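Local structure of probable transcriptional regulator (Pseudomonas aeruginosa, 2NNN) at the interface of chains A and B. The protein probably regulates transcription as a dimer of the MarR family, binding DNA through a winged helix-turn-helix. Residues are numbered along the deposited sequence; one frame, centred on the assembly and turned at random. Chains: chain A/B, Probable transcriptional regulator.

Contact 1: the interface of chains A and B. Residues chain A 39, 42, 46, 61-64; chain B 9, 15, 18-19, 22.
This is a mixed polar and apolar patch of the two-fold symmetric dimer interface, where the N-terminal stretch of chain B (3-10 helix 9-11 and helix 13-31) packs on helix 38-50 of chain A and on the turn A:Thr62 to A:Met64. That turn, between helices 55-61 and 66-78, belongs to the helix-turn-helix, so the contact should help set the motif's position within the dimer. B:Arg18 does most of the polar work. Its CG lies anti to the backbone N (chi1 178°), and a bend at chi3 swings the guanidinium onto the turn end-on. NH2 donates to the backbone O of A:Thr62 at 2.8 Å, from above the carbonyl plane, while NH1 reaches this same O at 3.2 Å along an in-plane lone pair. The acceptor lies in the guanidinium plane, and this double grip should resist rotation of the group. The methyl CG2 of A:Thr39 packs crosswise against the arginine tip, 3.6 Å from its CZ. B:Phe15 brings its ring tip to the turn, with CZ 3.7 Å from A:Thr62 CA; B:Gln19 OE1 covers the opposite face, over the centre. B:Leu9 sets CD2 against A:Ala42 CB and over one face of the A:Arg46 guanidinium, toward its rim; A:Arg46 NH2 donates to A:Leu61 O at 2.8 Å. The B:Gln22 amide is doubtful: its OE1 lies 3.0 Å from A:Ala63 O, a clash of two acceptors. As modelled, NE2 would donate to that carbonyl at 3.3 Å but also faces the donor B:Arg18 NH1 at 2.9 Å. A flipped amide would let the nitrogen donate to A:Ala63 O and the oxygen accept from NH1.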
loop_
_atom_site.group_PDB
_atom_site.type_symbol
_atom_site.label_atom_id
_atom_site.label_comp_id
_atom_site.label_asym_id
_atom_site.label_seq_id
_atom_site.Cartn_x
_atom_site.Cartn_y
_atom_site.Cartn_z
ATOM N N THR A 39 9.341 -5.494 0.788
ATOM C CA THR A 39 9.273 -6.027 2.160
ATOM C C THR A 39 10.386 -7.026 2.389
ATOM O O THR A 39 10.993 -7.049 3.466
ATOM C CB THR A 39 7.898 -6.650 2.501
ATOM O OG1 THR A 39 7.499 -7.554 1.470
ATOM C CG2 THR A 39 6.835 -5.567 2.603
ATOM N N ALA A 42 13.242 -4.788 3.154
ATOM C CA ALA A 42 13.058 -4.201 4.488
ATOM C C ALA A 42 13.501 -5.162 5.592
ATOM O O ALA A 42 14.222 -4.760 6.509
ATOM C CB ALA A 42 11.596 -3.799 4.704
ATOM N N ARG A 46 16.654 -4.680 7.980
ATOM C CA ARG A 46 16.452 -4.729 9.425
ATOM C C ARG A 46 17.306 -5.788 10.139
ATOM O O ARG A 46 17.900 -5.493 11.175
ATOM C CB ARG A 46 14.971 -4.896 9.779
ATOM C CG ARG A 46 14.651 -4.693 11.261
ATOM C CD ARG A 46 14.854 -3.247 11.677
ATOM N NE ARG A 46 13.677 -2.429 11.385
ATOM C CZ ARG A 46 13.655 -1.098 11.402
ATOM N NH1 ARG A 46 14.750 -0.399 11.667
ATOM N NH2 ARG A 46 12.531 -0.458 11.134
ATOM N N LEU A 61 9.208 -4.961 13.878
ATOM C CA LEU A 61 10.104 -3.834 13.620
ATOM C C LEU A 61 10.024 -3.402 12.166
ATOM O O LEU A 61 10.607 -2.376 11.789
ATOM C CB LEU A 61 11.549 -4.184 13.965
ATOM C CG LEU A 61 11.939 -4.353 15.443
ATOM C CD1 LEU A 61 13.131 -5.320 15.592
ATOM C CD2 LEU A 61 12.251 -3.003 16.073
ATOM N N THR A 62 9.308 -4.184 11.354
ATOM C CA THR A 62 9.134 -3.878 9.922
ATOM C C THR A 62 7.657 -3.829 9.508
ATOM O O THR A 62 7.349 -4.015 8.334
ATOM C CB THR A 62 9.848 -4.891 9.028
ATOM O OG1 THR A 62 9.360 -6.202 9.328
ATOM C CG2 THR A 62 11.338 -4.857 9.250
ATOM N N ALA A 63 6.778 -3.565 10.484
ATOM C CA ALA A 63 5.317 -3.526 10.332
ATOM C C ALA A 63 4.747 -4.758 9.620
ATOM O O ALA A 63 3.919 -4.652 8.722
ATOM C CB ALA A 63 4.880 -2.233 9.656
HETATM N N MSE A 64 5.190 -5.929 10.043
HETATM C CA MSE A 64 4.771 -7.162 9.421
HETATM C C MSE A 64 4.230 -8.193 10.396
HETATM O O MSE A 64 4.793 -8.446 11.468
HETATM C CB MSE A 64 5.894 -7.778 8.576
HETATM C CG MSE A 64 5.946 -7.217 7.164
HETATM SE SE MSE A 64 7.291 -8.033 6.029
HETATM C CE MSE A 64 8.833 -6.875 6.290
ATOM N N LEU B 9 16.279 2.159 7.728
ATOM C CA LEU B 9 15.030 1.749 7.081
ATOM C C LEU B 9 13.879 2.734 7.316
ATOM O O LEU B 9 13.118 3.047 6.384
ATOM C CB LEU B 9 14.647 0.324 7.521
ATOM C CG LEU B 9 13.376 -0.354 6.975
ATOM C CD1 LEU B 9 13.304 -0.339 5.448
ATOM C CD2 LEU B 9 13.263 -1.780 7.507
ATOM N N PHE B 15 9.045 2.446 3.107
ATOM C CA PHE B 15 8.614 1.889 4.393
ATOM C C PHE B 15 7.501 2.751 4.993
ATOM O O PHE B 15 6.452 2.239 5.391
ATOM C CB PHE B 15 9.828 1.802 5.337
ATOM C CG PHE B 15 9.565 1.061 6.630
ATOM C CD1 PHE B 15 8.734 -0.069 6.667
ATOM C CD2 PHE B 15 10.186 1.472 7.808
ATOM C CE1 PHE B 15 8.501 -0.748 7.854
ATOM C CE2 PHE B 15 9.964 0.787 9.009
ATOM C CZ PHE B 15 9.121 -0.323 9.034
ATOM N N ARG B 18 4.182 2.366 3.095
ATOM C CA ARG B 18 3.522 1.095 3.423
ATOM C C ARG B 18 2.811 1.131 4.768
ATOM O O ARG B 18 1.710 0.591 4.898
ATOM C CB ARG B 18 4.502 -0.087 3.387
ATOM C CG ARG B 18 3.806 -1.368 3.779
ATOM C CD ARG B 18 4.545 -2.621 3.395
ATOM N NE ARG B 18 5.883 -2.753 3.986
ATOM C CZ ARG B 18 6.142 -3.138 5.234
ATOM N NH1 ARG B 18 5.153 -3.414 6.070
ATOM N NH2 ARG B 18 7.404 -3.260 5.636
ATOM N N GLN B 19 3.441 1.758 5.762
ATOM C CA GLN B 19 2.873 1.838 7.122
ATOM C C GLN B 19 1.663 2.764 7.205
ATOM O O GLN B 19 0.712 2.466 7.900
ATOM C CB GLN B 19 3.922 2.329 8.106
ATOM C CG GLN B 19 5.058 1.368 8.367
ATOM C CD GLN B 19 6.047 1.976 9.315
ATOM O OE1 GLN B 19 6.921 2.731 8.925
ATOM N NE2 GLN B 19 5.896 1.677 10.563
ATOM N N GLN B 22 -1.044 0.754 5.662
ATOM C CA GLN B 22 -1.562 -0.290 6.571
ATOM C C GLN B 22 -2.460 0.297 7.651
ATOM O O GLN B 22 -3.480 -0.308 8.000
ATOM C CB GLN B 22 -0.432 -1.083 7.237
ATOM C CG GLN B 22 0.248 -2.116 6.340
ATOM C CD GLN B 22 1.469 -2.767 6.990
ATOM O OE1 GLN B 22 1.684 -2.677 8.211
ATOM N NE2 GLN B 22 2.273 -3.423 6.177
#

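Contact 2: the interface of chains A and B. Residues chain A 24, 117, 120-121, 124, 132-133; chain B 11, 13-14, 16, 139.
Apolar packing dominates this patch of the dimer interface, in which the 3-10 helix 9-11, the start of helix 13-31 and B:Leu139, next to the C-terminus, settle against helices 13-31, 100-121 and 126-137 of chain A. B:Ile13 is the central wedge. Its CG1 stands anti to the backbone N (chi1 -165°) and meets CD2 of A:Leu121 tip to tip, while its CG2, in the crowded position between backbone N and carbonyl carbon, touches A:Ala120 CB at 3.7 Å. A second tip-to-tip pair joins A:Leu132 CD2 to B:Leu139 CD1 at 3.5 Å. The other branch of B:Leu139, CD2, points to the backbone O of A:Ala120 and to A:Leu124. B:Ile16 CD1 rests crosswise on the aliphatic stem of A:Arg133.

A CH-pi contact adds to this packing: B:Gly14 lays its CA over the centre of the A:Tyr24 ring, 3.5 Å from the centroid. With no side chain, the glycine lets the backbone come close, its CA dipping toward the aromatic face, and A:Ala120 CB meets the ring's edge.

Among the polar contacts, A:Arg133, bent at chi3, directs NH1 to the backbone O of B:Asp11 at 3.2 Å, almost along the C=O axis and close to the guanidinium plane. The B:Asp11 carboxylate stays apart, OD1 being 6.3 Å from A:Arg133 NE, so any charge attraction is probably long-range. Water 1 joins A:Tyr24 OH (2.6 Å), the side-chain amide of A:Asn117 and B:Gly14 N, serving an amide of the first helical turn. A:Asn117 ND2 as modelled also faces B:Ile13 N at 2.9 Å, a pairing of two nitrogens that suggests a flipped amide; OD1 could then accept both from that N-H and from the water.

The site lies in the helical dimerisation domain typical of the family, where the terminal helices of the two subunits interlock.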
loop_
_atom_site.group_PDB
_atom_site.type_symbol
_atom_site.label_atom_id
_atom_site.label_comp_id
_atom_site.label_asym_id
_atom_site.label_seq_id
_atom_site.Cartn_x
_atom_site.Cartn_y
_atom_site.Cartn_z
ATOM N N TYR A 24 5.664 3.715 -5.934
ATOM C CA TYR A 24 6.879 3.283 -5.260
ATOM C C TYR A 24 7.202 1.847 -5.647
ATOM O O TYR A 24 8.343 1.532 -6.000
ATOM C CB TYR A 24 6.799 3.457 -3.727
ATOM C CG TYR A 24 8.114 3.090 -3.101
ATOM C CD1 TYR A 24 9.139 4.036 -2.996
ATOM C CD2 TYR A 24 8.372 1.774 -2.678
ATOM C CE1 TYR A 24 10.365 3.698 -2.462
ATOM C CE2 TYR A 24 9.597 1.432 -2.144
ATOM C CZ TYR A 24 10.587 2.405 -2.046
ATOM O OH TYR A 24 11.813 2.077 -1.525
ATOM N N ASN A 117 14.696 5.386 -3.688
ATOM C CA ASN A 117 14.210 6.357 -2.709
ATOM C C ASN A 117 14.338 7.787 -3.197
ATOM O O ASN A 117 13.443 8.599 -2.945
ATOM C CB ASN A 117 14.972 6.200 -1.392
ATOM C CG ASN A 117 14.424 7.096 -0.280
ATOM O OD1 ASN A 117 14.958 8.182 -0.004
ATOM N ND2 ASN A 117 13.348 6.649 0.358
ATOM N N ALA A 120 11.598 8.253 -5.987
ATOM C CA ALA A 120 10.301 8.369 -5.333
ATOM C C ALA A 120 10.024 9.814 -4.914
ATOM O O ALA A 120 8.905 10.318 -5.084
ATOM C CB ALA A 120 10.199 7.421 -4.123
ATOM N N LEU A 121 11.052 10.474 -4.384
ATOM C CA LEU A 121 10.898 11.816 -3.847
ATOM C C LEU A 121 11.226 12.912 -4.853
ATOM O O LEU A 121 10.980 14.084 -4.582
ATOM C CB LEU A 121 11.732 11.989 -2.571
ATOM C CG LEU A 121 11.356 11.109 -1.368
ATOM C CD1 LEU A 121 12.383 11.265 -0.287
ATOM C CD2 LEU A 121 9.998 11.453 -0.844
ATOM N N LEU A 124 9.816 16.611 -5.735
ATOM C CA LEU A 124 9.779 17.499 -4.572
ATOM C C LEU A 124 11.164 18.047 -4.296
ATOM O O LEU A 124 12.152 17.338 -4.450
ATOM C CB LEU A 124 9.327 16.710 -3.336
ATOM C CG LEU A 124 7.899 16.701 -2.792
ATOM C CD1 LEU A 124 6.803 16.746 -3.846
ATOM C CD2 LEU A 124 7.741 15.504 -1.898
ATOM N N LEU A 132 7.423 16.646 3.940
ATOM C CA LEU A 132 6.589 15.482 3.657
ATOM C C LEU A 132 6.921 14.310 4.576
ATOM O O LEU A 132 6.027 13.722 5.157
ATOM C CB LEU A 132 6.693 15.057 2.184
ATOM C CG LEU A 132 5.978 13.742 1.866
ATOM C CD1 LEU A 132 4.471 13.936 1.646
ATOM C CD2 LEU A 132 6.621 13.081 0.681
ATOM N N ARG A 133 8.203 13.990 4.709
ATOM C CA ARG A 133 8.640 12.903 5.582
ATOM C C ARG A 133 8.140 13.105 7.024
ATOM O O ARG A 133 7.685 12.143 7.657
ATOM C CB ARG A 133 10.171 12.768 5.544
ATOM C CG ARG A 133 10.698 11.325 5.640
ATOM C CD ARG A 133 12.238 11.231 5.521
ATOM N NE ARG A 133 12.789 12.162 4.527
ATOM C CZ ARG A 133 13.373 11.802 3.384
ATOM N NH1 ARG A 133 13.514 10.516 3.056
ATOM N NH2 ARG A 133 13.831 12.740 2.566
ATOM N N ASP B 11 13.756 5.784 7.587
ATOM C CA ASP B 11 13.897 6.998 6.781
ATOM C C ASP B 11 13.416 6.793 5.352
ATOM O O ASP B 11 13.215 7.763 4.613
ATOM C CB ASP B 11 15.371 7.412 6.712
ATOM C CG ASP B 11 15.950 7.746 8.072
ATOM O OD1 ASP B 11 15.231 8.373 8.892
ATOM O OD2 ASP B 11 17.128 7.384 8.313
ATOM N N ILE B 13 11.189 6.325 2.307
ATOM C CA ILE B 13 9.823 6.723 2.016
ATOM C C ILE B 13 8.944 5.516 1.661
ATOM O O ILE B 13 7.745 5.520 1.922
ATOM C CB ILE B 13 9.767 7.851 0.958
ATOM C CG1 ILE B 13 8.378 8.509 0.922
ATOM C CG2 ILE B 13 10.175 7.332 -0.423
ATOM C CD1 ILE B 13 8.060 9.374 2.113
ATOM N N GLY B 14 9.545 4.472 1.106
ATOM C CA GLY B 14 8.816 3.233 0.822
ATOM C C GLY B 14 8.244 2.554 2.053
ATOM O O GLY B 14 7.109 2.130 2.039
ATOM N N ILE B 16 7.742 4.064 5.032
ATOM C CA ILE B 16 6.775 5.054 5.500
ATOM C C ILE B 16 5.445 4.954 4.742
ATOM O O ILE B 16 4.382 4.903 5.355
ATOM C CB ILE B 16 7.383 6.495 5.436
ATOM C CG1 ILE B 16 8.616 6.623 6.370
ATOM C CG2 ILE B 16 6.364 7.545 5.808
ATOM C CD1 ILE B 16 9.434 7.898 6.170
ATOM N N LEU B 139 3.302 12.766 -5.645
ATOM C CA LEU B 139 3.996 11.487 -5.535
ATOM C C LEU B 139 3.120 10.340 -6.018
ATOM O O LEU B 139 3.511 9.176 -5.964
ATOM C CB LEU B 139 4.437 11.230 -4.090
ATOM C CG LEU B 139 5.511 12.152 -3.495
ATOM C CD1 LEU B 139 6.193 11.447 -2.336
ATOM C CD2 LEU B 139 6.535 12.578 -4.546
HETATM O O HOH W 1 12.468 4.184 -0.118
#

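Contact 1 and contact 2 lie about 14 Å apart, measured between the centres of their C-alpha atoms, and both draw on the same stretch of chain B: the 3-10 helix 9-11 and helix 13-31. Different sides of this stretch are used, so one segment of B meets the DNA-binding lobe of A in contact 1 and the dimerisation helices of A in contact 2. The two-fold axis repeats both with the chains exchanged. Such coupling offers a plausible route by which shifts in subunit packing could alter the spacing of the two helix-turn-helix motifs, although the structure alone does not show this.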